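PDB 4M7O: iron-binding protein from Staphylococcus epidermidis, which probably captures iron, perhaps in chelated form, outside the cell membrane and delivers it to an ABC-type importer. Local coordinates for residues 63-68 and 73-78; 95-100 and 107-112; 162-167 and 207-212. One frame throughout, in Å; residues are numbered along the deposited sequence.

Overall arrangement
Interactions 1 and 2 lie in one lobe and meet the same five-stranded parallel sheet; their centres are 13 Å apart. They touch directly: Leu75 CD1 packs on Leu97 CD2 at 4.1 Å, and Ile76 CG1 lies 4.0 Å from Leu100 CD1, so the helices of the two contacts share one apolar layer. Interaction 3 lies across the centre of the chain, its nearest atoms about 17 Å from interaction 1 and about 13 Å from interaction 2 (centres 42 and 37 Å apart). Along the chain, the long helix 133-152 joins the sheet of interactions 1 and 2 to that of interaction 3. Two such lobes are consistent with a periplasmic binding protein.

Interaction 1. Residues 63-68 and 73-78; sequences KQFDAM and EELIKA
The backbone N-H of Ala78 is shared weakly between Glu74 O and Leu75 O, with Ala78 N 3.2 Å from each oxygen. Phe65 turns the edge of its ring to the first of these oxygens, a contact only, with Phe65 CZ 4.0 Å from Glu74 O and the oxygen close to the ring plane. The edge therefore faces helix backbone, while one ring face is occupied by leucine. Leu75 CD2 sits 3.6 Å from the centroid of the Phe65 ring, only 16° off the ring normal, which defines a CH-pi contact. Leu75 CD2 is displaced toward the rim, 3.5 Å from Phe65 CE1. The leucine gets there because CG is anti to its own carbonyl carbon (chi1 -79°), directing one methyl over the aromatic face. Ala78 CB adds a looser apolar touch 4.2 Å from Phe65 CZ, near the ring plane.

Beyond the strand end, Asp66 OD1 accepts from Met68 N at 3.1 Å, forming an Asx turn as the chain leaves the sheet; the donor comes from above the carboxylate plane. Phe65, Leu75 and Ala78 all also touch Ile26 on strand 25-27. Strand 63-65 is an outermost strand of the sheet, hydrogen-bonded to strand 45-49, and helix 72-77 leads on to strand 82-86 beyond strand 25-27. The contact thus belongs to the beta-alpha-beta crossover of a Rossmann-like sheet with strand order 3-2-1-4-5.

Interaction 2. Residues 95-100 and 107-112; sequences KVLKSL and VVYVKD
Leu97 and Tyr109 meet where helix 94-102 packs back on strand 106-110, the second strand of a beta-alpha-beta unit that begins with strand 82-86. The short axes of 95-100 and 107-110 approach to 9.5 Å, and their directions differ by 141°, so the helix runs roughly against the strand that follows it.

Within that frame the two side chains cross obliquely. The leucine engages the phenolic end of the tyrosine, and the CD1 methyl of Leu97 approaches the ring 3.9 Å from Tyr109 CE1. The tyrosine's CB bond does not aim at the helix, but with CG anti to the carbonyl carbon (chi1 -62°) the ring swings back until its hydroxyl reaches Leu97.

Val107 comes at the same leucine from the strand directly, its CB bond pointing toward the helix. Val107 CG1 packs on Leu97 CB at 4.1 Å. Val107 CG2 lies against the helix backbone, 4.1 Å from Leu97 O, and more loosely 4.4 Å from Leu100 CB. Leu100 starts toward the strand, but the rest of its side chain leads away, joining Leu75 and Ile76 of helix 72-77. Val108, between the two contacting strand residues, points away from helix 94-102 and touches Leu129 of helix 116-129, so the sheet is flanked by helices on both faces. Tyr109 OH is 3.5 Å from both Leu97 CB and Leu97 CD1.

Interaction 3. Residues 162-167 and 207-212; sequences EVFMEV and ESIIKR
Phe164 and Ile209 carry the apolar contact between strand 162-168 and helix 206-212, and their side chains cross at about a right angle. Ile209 CG2 covers one face of the Phe164 ring, standing almost exactly over its centre, 4.1 Å from the centroid and 4° off the normal, giving a centred CH-pi contact. The other branch of the isoleucine passes beyond the rim on the same side, beside CE1 and CZ, with Ile209 CG1 3.8 Å from Phe164 CE1 and Ile209 CD1 3.6 Å from Phe164 CZ. The phenylalanine reaches across because its CG is anti to the backbone N (chi1 173°), and its far end faces the helix.

Among the polar groups, those of Glu166 and Arg212 are held by partners beyond the two segments. Glu166 OE1 lies in the plane of the Phe164 ring, 3.7 Å from Phe164 CE2, at the edge rather than over a face. That buried carboxylate is held at both oxygens, by Tyr228 OH at OE1 and by a salt bridge to Arg235 at OE2, which would be expected to favour its charged form. Arg212, at the other end of the contact, turns its guanidinium group to Asp197 in a salt bridge and to the carbonyl of Ser194.

Backbone pairing places the contact in the fold. Strand 162-168 runs parallel to strand 216-219, which follows the helix in sequence, and Pro214 in the connection also touches Phe164. Val163 and Met165 instead meet helix 181-188. With helices on both faces of a mixed sheet, the arrangement is consistent with the layered alpha/beta second lobe of a periplasmic binding protein.

Interaction 1. Residues 63-68 and 73-78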
ATOM      1  N   LYS A  63      17.112  -8.843  14.119  1.00 37.13           N
ATOM      2  CA  LYS A  63      16.161  -9.898  14.463  1.00 37.22           C
ATOM      3  C   LYS A  63      14.976  -9.849  13.485  1.00 38.86           C
ATOM      4  O   LYS A  63      14.539  -8.771  13.083  1.00 33.17           O
ATOM      5  CB  LYS A  63      15.633  -9.704  15.887  1.00 36.74           C
ATOM      6  CG  LYS A  63      16.691  -9.764  16.970  1.00 40.37           C
ATOM      7  CD  LYS A  63      17.248 -11.163  17.117  1.00 47.40           C
ATOM      8  CE  LYS A  63      18.580 -11.143  17.849  1.00 55.11           C
ATOM      9  NZ  LYS A  63      19.043 -12.519  18.143  1.00 59.96           N
ATOM     10  N   GLN A  64      14.467 -11.017  13.102  1.00 37.20           N
ATOM     11  CA  GLN A  64      13.303 -11.099  12.231  1.00 38.12           C
ATOM     12  C   GLN A  64      12.096 -11.624  12.986  1.00 40.87           C
ATOM     13  O   GLN A  64      12.177 -12.647  13.668  1.00 48.87           O
ATOM     14  CB  GLN A  64      13.590 -12.038  11.073  1.00 41.93           C
ATOM     15  CG  GLN A  64      14.542 -11.495  10.041  1.00 47.76           C
ATOM     16  CD  GLN A  64      14.625 -12.408   8.846  1.00 52.50           C
ATOM     17  OE1 GLN A  64      13.607 -12.716   8.209  1.00 50.10           O
ATOM     18  NE2 GLN A  64      15.833 -12.872   8.545  1.00 46.58           N
ATOM     19  N   PHE A  65      10.973 -10.929  12.853  1.00 34.19           N
ATOM     20  CA  PHE A  65       9.757 -11.327  13.541  1.00 34.59           C
ATOM     21  C   PHE A  65       8.646 -11.621  12.548  1.00 40.50           C
ATOM     22  O   PHE A  65       8.488 -10.914  11.541  1.00 33.44           O
ATOM     23  CB  PHE A  65       9.324 -10.230  14.508  1.00 35.81           C
ATOM     24  CG  PHE A  65      10.326  -9.973  15.591  1.00 32.30           C
ATOM     25  CD1 PHE A  65      10.404 -10.813  16.687  1.00 36.90           C
ATOM     26  CD2 PHE A  65      11.223  -8.917  15.499  1.00 31.13           C
ATOM     27  CE1 PHE A  65      11.350 -10.602  17.701  1.00 37.64           C
ATOM     28  CE2 PHE A  65      12.177  -8.699  16.512  1.00 34.49           C
ATOM     29  CZ  PHE A  65      12.237  -9.543  17.607  1.00 38.00           C
ATOM     30  N   ASP A  66       7.893 -12.682  12.824  1.00 39.00           N
ATOM     31  CA  ASP A  66       6.707 -12.992  12.039  1.00 39.56           C
ATOM     32  C   ASP A  66       5.565 -12.218  12.660  1.00 37.20           C
ATOM     33  O   ASP A  66       5.098 -12.580  13.736  1.00 36.19           O
ATOM     34  CB  ASP A  66       6.405 -14.487  12.117  1.00 43.56           C
ATOM     35  CG  ASP A  66       5.302 -14.914  11.168  1.00 43.39           C
ATOM     36  OD1 ASP A  66       4.522 -14.050  10.687  1.00 41.48           O
ATOM     37  OD2 ASP A  66       5.215 -16.133  10.900  1.00 42.72           O
ATOM     38  N   ALA A  67       5.111 -11.163  11.988  1.00 32.46           N
ATOM     39  CA  ALA A  67       4.068 -10.297  12.533  1.00 32.11           C
ATOM     40  C   ALA A  67       2.746 -11.031  12.750  1.00 33.68           C
ATOM     41  O   ALA A  67       1.896 -10.571  13.532  1.00 33.54           O
ATOM     42  CB  ALA A  67       3.858  -9.095  11.635  1.00 34.79           C
HETATM   43  N   MSE A  68       2.564 -12.157  12.062  1.00 35.08           N
HETATM   44  CA  MSE A  68       1.322 -12.923  12.185  1.00 38.46           C
HETATM   45  C   MSE A  68       1.434 -13.959  13.288  1.00 40.50           C
HETATM   46  O   MSE A  68       0.426 -14.444  13.804  1.00 42.05           O
HETATM   47  CB  MSE A  68       0.956 -13.599  10.864  1.00 38.06           C
HETATM   48  CG  MSE A  68       0.453 -12.630   9.799  1.00 36.36           C
HETATM   49 SE   MSE A  68      -1.171 -11.683  10.350  0.55 39.05          SE
HETATM   50  CE  MSE A  68      -2.297 -13.230  10.684  1.00 40.93           C
ATOM     51  N   GLU A  73       8.546 -13.915  23.776  1.00 55.10           N
ATOM     52  CA  GLU A  73       9.793 -13.994  24.523  1.00 68.41           C
ATOM     53  C   GLU A  73      10.960 -13.430  23.720  1.00 62.21           C
ATOM     54  O   GLU A  73      11.865 -12.815  24.283  1.00 54.73           O
ATOM     55  CB  GLU A  73      10.073 -15.430  24.960  1.00 77.98           C
ATOM     56  CG  GLU A  73       9.164 -15.905  26.077  1.00 88.70           C
ATOM     57  CD  GLU A  73       9.361 -15.116  27.362  1.00 95.64           C
ATOM     58  OE1 GLU A  73      10.506 -14.693  27.630  1.00 95.92           O
ATOM     59  OE2 GLU A  73       8.374 -14.918  28.103  1.00 99.72           O
ATOM     60  N   GLU A  74      10.923 -13.629  22.406  1.00 57.95           N
ATOM     61  CA  GLU A  74      12.006 -13.187  21.542  1.00 62.46           C
ATOM     62  C   GLU A  74      11.966 -11.673  21.400  1.00 49.43           C
ATOM     63  O   GLU A  74      13.005 -11.027  21.218  1.00 46.35           O
ATOM     64  CB  GLU A  74      11.903 -13.866  20.170  1.00 71.54           C
ATOM     65  CG  GLU A  74      13.233 -14.338  19.584  1.00 81.34           C
ATOM     66  CD  GLU A  74      13.848 -15.522  20.335  1.00 93.32           C
ATOM     67  OE1 GLU A  74      13.245 -16.015  21.315  1.00 97.56           O
ATOM     68  OE2 GLU A  74      14.947 -15.967  19.940  1.00 96.58           O
ATOM     69  N   LEU A  75      10.761 -11.119  21.495  1.00 42.44           N
ATOM     70  CA  LEU A  75      10.562  -9.674  21.445  1.00 39.67           C
ATOM     71  C   LEU A  75      11.137  -9.023  22.710  1.00 42.81           C
ATOM     72  O   LEU A  75      11.843  -8.022  22.634  1.00 44.84           O
ATOM     73  CB  LEU A  75       9.071  -9.339  21.301  1.00 38.92           C
ATOM     74  CG  LEU A  75       8.388  -9.452  19.926  1.00 39.23           C
ATOM     75  CD1 LEU A  75       6.879  -9.281  20.063  1.00 37.44           C
ATOM     76  CD2 LEU A  75       8.922  -8.413  18.970  1.00 39.93           C
ATOM     77  N   ILE A  76      10.835  -9.603  23.863  1.00 43.45           N
ATOM     78  CA  ILE A  76      11.363  -9.118  25.139  1.00 50.01           C
ATOM     79  C   ILE A  76      12.880  -9.210  25.152  1.00 49.84           C
ATOM     80  O   ILE A  76      13.572  -8.307  25.630  1.00 50.40           O
ATOM     81  CB  ILE A  76      10.788  -9.943  26.320  1.00 51.91           C
ATOM     82  CG1 ILE A  76       9.278  -9.720  26.430  1.00 58.70           C
ATOM     83  CG2 ILE A  76      11.487  -9.601  27.638  1.00 55.12           C
ATOM     84  CD1 ILE A  76       8.611 -10.547  27.506  1.00 68.54           C
ATOM     85  N   LYS A  77      13.384 -10.316  24.616  1.00 49.82           N
ATOM     86  CA  LYS A  77      14.807 -10.631  24.623  1.00 50.67           C
ATOM     87  C   LYS A  77      15.581  -9.602  23.800  1.00 45.64           C
ATOM     88  O   LYS A  77      16.731  -9.296  24.094  1.00 46.98           O
ATOM     89  CB  LYS A  77      14.971 -12.038  24.045  1.00 55.23           C
ATOM     90  CG  LYS A  77      16.346 -12.657  24.121  1.00 63.44           C
ATOM     91  CD  LYS A  77      16.309 -14.025  23.426  1.00 68.46           C
ATOM     92  CE  LYS A  77      17.580 -14.316  22.636  1.00 69.75           C
ATOM     93  NZ  LYS A  77      18.443 -15.332  23.296  1.00 74.59           N
ATOM     94  N   ALA A  78      14.923  -9.038  22.790  1.00 42.43           N
ATOM     95  CA  ALA A  78      15.555  -8.062  21.909  1.00 40.44           C
ATOM     96  C   ALA A  78      15.674  -6.706  22.597  1.00 45.98           C
ATOM     97  O   ALA A  78      16.359  -5.794  22.094  1.00 41.35           O
ATOM     98  CB  ALA A  78      14.762  -7.922  20.615  1.00 37.66           C
TER

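Interaction 2. Residues 95-100 and 107-112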
ATOM      1  N   LYS A  95      -2.523  -8.853  20.049  1.00 51.54           N
ATOM      2  CA  LYS A  95      -2.671  -9.875  21.076  1.00 59.80           C
ATOM      3  C   LYS A  95      -1.371 -10.082  21.837  1.00 62.47           C
ATOM      4  O   LYS A  95      -1.377 -10.333  23.042  1.00 65.88           O
ATOM      5  CB  LYS A  95      -3.082 -11.205  20.435  1.00 65.81           C
ATOM      6  CG  LYS A  95      -4.368 -11.178  19.607  1.00 73.84           C
ATOM      7  CD  LYS A  95      -4.563 -12.517  18.892  1.00 79.51           C
ATOM      8  CE  LYS A  95      -5.775 -12.517  17.976  1.00 82.58           C
ATOM      9  NZ  LYS A  95      -7.072 -12.447  18.708  1.00 89.81           N
ATOM     10  N   VAL A  96      -0.256  -9.987  21.119  1.00 55.74           N
ATOM     11  CA  VAL A  96       1.057 -10.221  21.705  1.00 53.89           C
ATOM     12  C   VAL A  96       1.692  -8.915  22.191  1.00 52.70           C
ATOM     13  O   VAL A  96       2.278  -8.869  23.268  1.00 54.62           O
ATOM     14  CB  VAL A  96       1.992 -10.934  20.695  1.00 54.74           C
ATOM     15  CG1 VAL A  96       3.385 -11.145  21.285  1.00 52.84           C
ATOM     16  CG2 VAL A  96       1.374 -12.264  20.238  1.00 55.03           C
ATOM     17  N   LEU A  97       1.561  -7.852  21.401  1.00 44.81           N
ATOM     18  CA  LEU A  97       2.184  -6.577  21.750  1.00 46.27           C
ATOM     19  C   LEU A  97       1.650  -5.979  23.050  1.00 50.40           C
ATOM     20  O   LEU A  97       2.360  -5.234  23.710  1.00 48.82           O
ATOM     21  CB  LEU A  97       2.060  -5.566  20.605  1.00 36.44           C
ATOM     22  CG  LEU A  97       2.775  -5.982  19.317  1.00 43.89           C
ATOM     23  CD1 LEU A  97       2.474  -5.008  18.183  1.00 41.80           C
ATOM     24  CD2 LEU A  97       4.287  -6.114  19.533  1.00 41.69           C
ATOM     25  N   LYS A  98       0.403  -6.292  23.408  1.00 53.55           N
ATOM     26  CA  LYS A  98      -0.182  -5.805  24.653  1.00 59.61           C
ATOM     27  C   LYS A  98       0.697  -6.166  25.845  1.00 55.52           C
ATOM     28  O   LYS A  98       0.818  -5.391  26.790  1.00 53.53           O
ATOM     29  CB  LYS A  98      -1.593  -6.366  24.858  1.00 66.82           C
ATOM     30  CG  LYS A  98      -2.662  -5.662  24.040  1.00 71.43           C
ATOM     31  N   SER A  99       1.311  -7.344  25.786  1.00 54.59           N
ATOM     32  CA  SER A  99       2.260  -7.772  26.806  1.00 56.48           C
ATOM     33  C   SER A  99       3.484  -6.859  26.866  1.00 51.39           C
ATOM     34  O   SER A  99       3.886  -6.436  27.942  1.00 54.28           O
ATOM     35  CB  SER A  99       2.700  -9.213  26.551  1.00 62.10           C
ATOM     36  OG  SER A  99       1.624 -10.108  26.753  1.00 70.72           O
ATOM     37  N   LEU A 100       4.064  -6.553  25.710  1.00 48.92           N
ATOM     38  CA  LEU A 100       5.246  -5.694  25.657  1.00 52.80           C
ATOM     39  C   LEU A 100       4.949  -4.315  26.245  1.00 55.80           C
ATOM     40  O   LEU A 100       5.707  -3.807  27.079  1.00 55.97           O
ATOM     41  CB  LEU A 100       5.768  -5.580  24.223  1.00 49.99           C
ATOM     42  CG  LEU A 100       6.771  -6.644  23.753  1.00 52.04           C
ATOM     43  CD1 LEU A 100       8.128  -6.441  24.419  1.00 51.98           C
ATOM     44  CD2 LEU A 100       6.266  -8.066  24.005  1.00 48.50           C
ATOM     45  N   VAL A 107       4.742   1.120  22.338  1.00 36.92           N
ATOM     46  CA  VAL A 107       4.183   0.401  21.195  1.00 39.30           C
ATOM     47  C   VAL A 107       3.271   1.315  20.391  1.00 41.59           C
ATOM     48  O   VAL A 107       2.282   1.834  20.919  1.00 43.03           O
ATOM     49  CB  VAL A 107       3.379  -0.830  21.643  1.00 42.25           C
ATOM     50  CG1 VAL A 107       2.757  -1.523  20.429  1.00 39.87           C
ATOM     51  CG2 VAL A 107       4.274  -1.792  22.430  1.00 43.73           C
ATOM     52  N   VAL A 108       3.600   1.507  19.118  1.00 39.60           N
ATOM     53  CA  VAL A 108       2.850   2.431  18.274  1.00 39.55           C
ATOM     54  C   VAL A 108       2.297   1.764  17.022  1.00 37.87           C
ATOM     55  O   VAL A 108       3.008   1.043  16.319  1.00 39.80           O
ATOM     56  CB  VAL A 108       3.710   3.647  17.875  1.00 41.42           C
ATOM     57  CG1 VAL A 108       2.955   4.539  16.891  1.00 40.48           C
ATOM     58  CG2 VAL A 108       4.100   4.435  19.115  1.00 44.10           C
ATOM     59  N   TYR A 109       1.015   2.008  16.752  1.00 41.65           N
ATOM     60  CA  TYR A 109       0.371   1.512  15.543  1.00 34.70           C
ATOM     61  C   TYR A 109       0.186   2.641  14.530  1.00 35.07           C
ATOM     62  O   TYR A 109      -0.738   3.448  14.655  1.00 41.59           O
ATOM     63  CB  TYR A 109      -0.987   0.891  15.882  1.00 38.57           C
ATOM     64  CG  TYR A 109      -0.889  -0.307  16.795  1.00 44.97           C
ATOM     65  CD1 TYR A 109      -0.587  -1.561  16.286  1.00 40.50           C
ATOM     66  CD2 TYR A 109      -1.091  -0.185  18.166  1.00 47.74           C
ATOM     67  CE1 TYR A 109      -0.497  -2.667  17.114  1.00 39.83           C
ATOM     68  CE2 TYR A 109      -1.003  -1.294  19.006  1.00 47.50           C
ATOM     69  CZ  TYR A 109      -0.697  -2.528  18.467  1.00 44.93           C
ATOM     70  OH  TYR A 109      -0.599  -3.640  19.264  1.00 45.96           O
ATOM     71  N   VAL A 110       1.054   2.693  13.525  1.00 33.09           N
ATOM     72  CA  VAL A 110       0.957   3.739  12.508  1.00 33.21           C
ATOM     73  C   VAL A 110      -0.341   3.580  11.725  1.00 35.23           C
ATOM     74  O   VAL A 110      -0.666   2.482  11.266  1.00 32.53           O
ATOM     75  CB  VAL A 110       2.135   3.679  11.537  1.00 31.92           C
ATOM     76  CG1 VAL A 110       2.048   4.817  10.525  1.00 30.21           C
ATOM     77  CG2 VAL A 110       3.460   3.739  12.304  1.00 29.10           C
ATOM     78  N   LYS A 111      -1.090   4.667  11.573  1.00 39.75           N
ATOM     79  CA  LYS A 111      -2.393   4.576  10.928  1.00 35.11           C
ATOM     80  C   LYS A 111      -2.287   4.001   9.515  1.00 31.76           C
ATOM     81  O   LYS A 111      -1.283   4.194   8.828  1.00 31.45           O
ATOM     82  CB  LYS A 111      -3.115   5.930  10.939  1.00 40.63           C
ATOM     83  CG  LYS A 111      -2.941   6.758   9.680  1.00 48.28           C
ATOM     84  CD  LYS A 111      -4.090   7.741   9.494  1.00 51.46           C
ATOM     85  N   ASP A 112      -3.312   3.261   9.108  1.00 37.19           N
ATOM     86  CA  ASP A 112      -3.387   2.665   7.781  1.00 43.19           C
ATOM     87  C   ASP A 112      -3.738   3.738   6.741  1.00 44.02           C
ATOM     88  O   ASP A 112      -4.901   4.124   6.608  1.00 41.64           O
ATOM     89  CB  ASP A 112      -4.469   1.578   7.782  1.00 49.76           C
ATOM     90  CG  ASP A 112      -4.446   0.717   6.531  1.00 55.98           C
ATOM     91  OD1 ASP A 112      -3.468   0.782   5.753  1.00 56.43           O
ATOM     92  OD2 ASP A 112      -5.414  -0.044   6.334  1.00 62.52           O
TER

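Interaction 3. Residues 162-167 and 207-212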
ATOM      1  N   GLU A 162     -12.562   5.354 -17.814  1.00 50.67           N
ATOM      2  CA  GLU A 162     -13.131   4.732 -16.619  1.00 46.99           C
ATOM      3  C   GLU A 162     -12.478   3.377 -16.281  1.00 43.61           C
ATOM      4  O   GLU A 162     -12.433   2.457 -17.105  1.00 44.98           O
ATOM      5  CB  GLU A 162     -14.659   4.603 -16.739  1.00 49.58           C
ATOM      6  CG  GLU A 162     -15.357   5.913 -17.131  1.00 68.51           C
ATOM      7  CD  GLU A 162     -16.715   6.090 -16.473  1.00 83.44           C
ATOM      8  OE1 GLU A 162     -17.245   7.222 -16.494  1.00 89.34           O
ATOM      9  OE2 GLU A 162     -17.254   5.103 -15.930  1.00 92.04           O
ATOM     10  N   VAL A 163     -11.987   3.269 -15.056  1.00 41.00           N
ATOM     11  CA  VAL A 163     -11.169   2.135 -14.652  1.00 38.14           C
ATOM     12  C   VAL A 163     -11.876   1.302 -13.591  1.00 37.65           C
ATOM     13  O   VAL A 163     -12.385   1.840 -12.604  1.00 39.12           O
ATOM     14  CB  VAL A 163      -9.841   2.618 -14.076  1.00 37.08           C
ATOM     15  CG1 VAL A 163      -8.996   1.432 -13.622  1.00 35.47           C
ATOM     16  CG2 VAL A 163      -9.097   3.483 -15.101  1.00 43.14           C
ATOM     17  N   PHE A 164     -11.918  -0.009 -13.805  1.00 35.29           N
ATOM     18  CA  PHE A 164     -12.460  -0.923 -12.820  1.00 37.42           C
ATOM     19  C   PHE A 164     -11.293  -1.576 -12.085  1.00 40.48           C
ATOM     20  O   PHE A 164     -10.420  -2.188 -12.714  1.00 35.81           O
ATOM     21  CB  PHE A 164     -13.335  -1.983 -13.492  1.00 41.03           C
ATOM     22  CG  PHE A 164     -13.789  -3.070 -12.555  1.00 38.14           C
ATOM     23  CD1 PHE A 164     -14.791  -2.831 -11.628  1.00 37.57           C
ATOM     24  CD2 PHE A 164     -13.224  -4.328 -12.598  1.00 32.82           C
ATOM     25  CE1 PHE A 164     -15.206  -3.825 -10.758  1.00 34.30           C
ATOM     26  CE2 PHE A 164     -13.648  -5.325 -11.717  1.00 30.74           C
ATOM     27  CZ  PHE A 164     -14.626  -5.070 -10.801  1.00 33.86           C
HETATM   28  N   MSE A 165     -11.255  -1.416 -10.762  1.00 33.99           N
HETATM   29  CA  MSE A 165     -10.207  -2.025  -9.950  1.00 29.90           C
HETATM   30  C   MSE A 165     -10.781  -3.298  -9.354  1.00 30.67           C
HETATM   31  O   MSE A 165     -11.738  -3.258  -8.571  1.00 34.19           O
HETATM   32  CB  MSE A 165      -9.786  -1.088  -8.817  1.00 33.23           C
HETATM   33  CG  MSE A 165      -9.379   0.305  -9.251  1.00 33.97           C
HETATM   34 SE   MSE A 165      -7.667   0.370 -10.185  0.53 40.64          SE
HETATM   35  CE  MSE A 165      -6.548  -0.433  -8.817  1.00 43.02           C
ATOM     36  N   GLU A 166     -10.217  -4.433  -9.731  1.00 28.72           N
ATOM     37  CA  GLU A 166     -10.686  -5.697  -9.194  1.00 26.01           C
ATOM     38  C   GLU A 166      -9.777  -6.113  -8.045  1.00 30.26           C
ATOM     39  O   GLU A 166      -8.616  -6.485  -8.275  1.00 28.73           O
ATOM     40  CB  GLU A 166     -10.667  -6.755 -10.291  1.00 29.06           C
ATOM     41  CG  GLU A 166     -11.210  -8.096  -9.842  1.00 27.86           C
ATOM     42  CD  GLU A 166     -11.541  -8.995 -11.010  1.00 40.79           C
ATOM     43  OE1 GLU A 166     -11.772  -8.473 -12.130  1.00 43.36           O
ATOM     44  OE2 GLU A 166     -11.588 -10.226 -10.811  1.00 42.07           O
ATOM     45  N   VAL A 167     -10.266  -6.033  -6.807  1.00 30.56           N
ATOM     46  CA  VAL A 167      -9.373  -6.296  -5.662  1.00 27.77           C
ATOM     47  C   VAL A 167      -9.550  -7.683  -5.054  1.00 30.27           C
ATOM     48  O   VAL A 167      -8.794  -8.090  -4.186  1.00 33.58           O
ATOM     49  CB  VAL A 167      -9.482  -5.235  -4.553  1.00 29.84           C
ATOM     50  CG1 VAL A 167      -9.165  -3.866  -5.115  1.00 30.26           C
ATOM     51  CG2 VAL A 167     -10.874  -5.258  -3.910  1.00 29.10           C
ATOM     52  N   GLU A 207     -23.075  -8.624 -13.576  1.00 41.11           N
ATOM     53  CA  GLU A 207     -24.038  -7.824 -14.343  1.00 44.87           C
ATOM     54  C   GLU A 207     -23.729  -6.352 -14.146  1.00 39.83           C
ATOM     55  O   GLU A 207     -23.746  -5.574 -15.091  1.00 40.92           O
ATOM     56  CB  GLU A 207     -25.483  -8.098 -13.897  1.00 47.67           C
ATOM     57  CG  GLU A 207     -26.074  -9.412 -14.375  1.00 49.66           C
ATOM     58  N   SER A 208     -23.434  -5.996 -12.898  1.00 36.30           N
ATOM     59  CA  SER A 208     -23.136  -4.626 -12.502  1.00 41.27           C
ATOM     60  C   SER A 208     -21.891  -4.060 -13.193  1.00 41.63           C
ATOM     61  O   SER A 208     -21.901  -2.922 -13.668  1.00 40.00           O
ATOM     62  CB  SER A 208     -22.972  -4.572 -10.982  1.00 55.62           C
ATOM     63  OG  SER A 208     -23.139  -3.260 -10.489  1.00 64.85           O
ATOM     64  N   ILE A 209     -20.818  -4.848 -13.237  1.00 42.04           N
ATOM     65  CA  ILE A 209     -19.599  -4.443 -13.933  1.00 36.40           C
ATOM     66  C   ILE A 209     -19.869  -4.252 -15.434  1.00 37.40           C
ATOM     67  O   ILE A 209     -19.429  -3.264 -16.030  1.00 34.59           O
ATOM     68  CB  ILE A 209     -18.466  -5.476 -13.735  1.00 31.22           C
ATOM     69  CG1 ILE A 209     -18.203  -5.702 -12.241  1.00 33.16           C
ATOM     70  CG2 ILE A 209     -17.185  -5.009 -14.408  1.00 33.72           C
ATOM     71  CD1 ILE A 209     -17.408  -6.969 -11.944  1.00 32.64           C
ATOM     72  N   ILE A 210     -20.583  -5.199 -16.044  1.00 37.50           N
ATOM     73  CA  ILE A 210     -20.877  -5.126 -17.477  1.00 43.45           C
ATOM     74  C   ILE A 210     -21.640  -3.850 -17.796  1.00 43.67           C
ATOM     75  O   ILE A 210     -21.341  -3.173 -18.773  1.00 42.67           O
ATOM     76  CB  ILE A 210     -21.677  -6.358 -17.956  1.00 39.09           C
ATOM     77  CG1 ILE A 210     -20.756  -7.577 -18.040  1.00 37.40           C
ATOM     78  CG2 ILE A 210     -22.351  -6.105 -19.308  1.00 42.15           C
ATOM     79  CD1 ILE A 210     -21.498  -8.900 -18.061  1.00 41.60           C
ATOM     80  N   LYS A 211     -22.610  -3.510 -16.953  1.00 43.45           N
ATOM     81  CA  LYS A 211     -23.410  -2.306 -17.164  1.00 42.69           C
ATOM     82  C   LYS A 211     -22.573  -1.030 -17.045  1.00 43.26           C
ATOM     83  O   LYS A 211     -22.779  -0.088 -17.813  1.00 43.38           O
ATOM     84  CB  LYS A 211     -24.584  -2.273 -16.189  1.00 44.36           C
ATOM     85  CG  LYS A 211     -25.646  -1.256 -16.524  1.00 56.83           C
ATOM     86  CD  LYS A 211     -26.754  -1.316 -15.496  1.00 66.33           C
ATOM     87  CE  LYS A 211     -28.007  -0.633 -15.989  1.00 73.95           C
ATOM     88  NZ  LYS A 211     -29.217  -1.264 -15.387  1.00 81.94           N
ATOM     89  N   ARG A 212     -21.629  -1.003 -16.098  1.00 37.26           N
ATOM     90  CA  ARG A 212     -20.756   0.159 -15.917  1.00 43.25           C
ATOM     91  C   ARG A 212     -19.815   0.331 -17.098  1.00 38.77           C
ATOM     92  O   ARG A 212     -19.306   1.433 -17.347  1.00 39.04           O
ATOM     93  CB  ARG A 212     -19.916   0.030 -14.639  1.00 47.30           C
ATOM     94  CG  ARG A 212     -20.714   0.070 -13.359  1.00 57.03           C
ATOM     95  CD  ARG A 212     -21.412   1.396 -13.164  1.00 56.75           C
ATOM     96  NE  ARG A 212     -22.320   1.345 -12.021  1.00 57.72           N
ATOM     97  CZ  ARG A 212     -22.029   1.803 -10.807  1.00 57.10           C
ATOM     98  NH1 ARG A 212     -22.924   1.708  -9.830  1.00 51.20           N
ATOM     99  NH2 ARG A 212     -20.851   2.365 -10.570  1.00 56.17           N
TER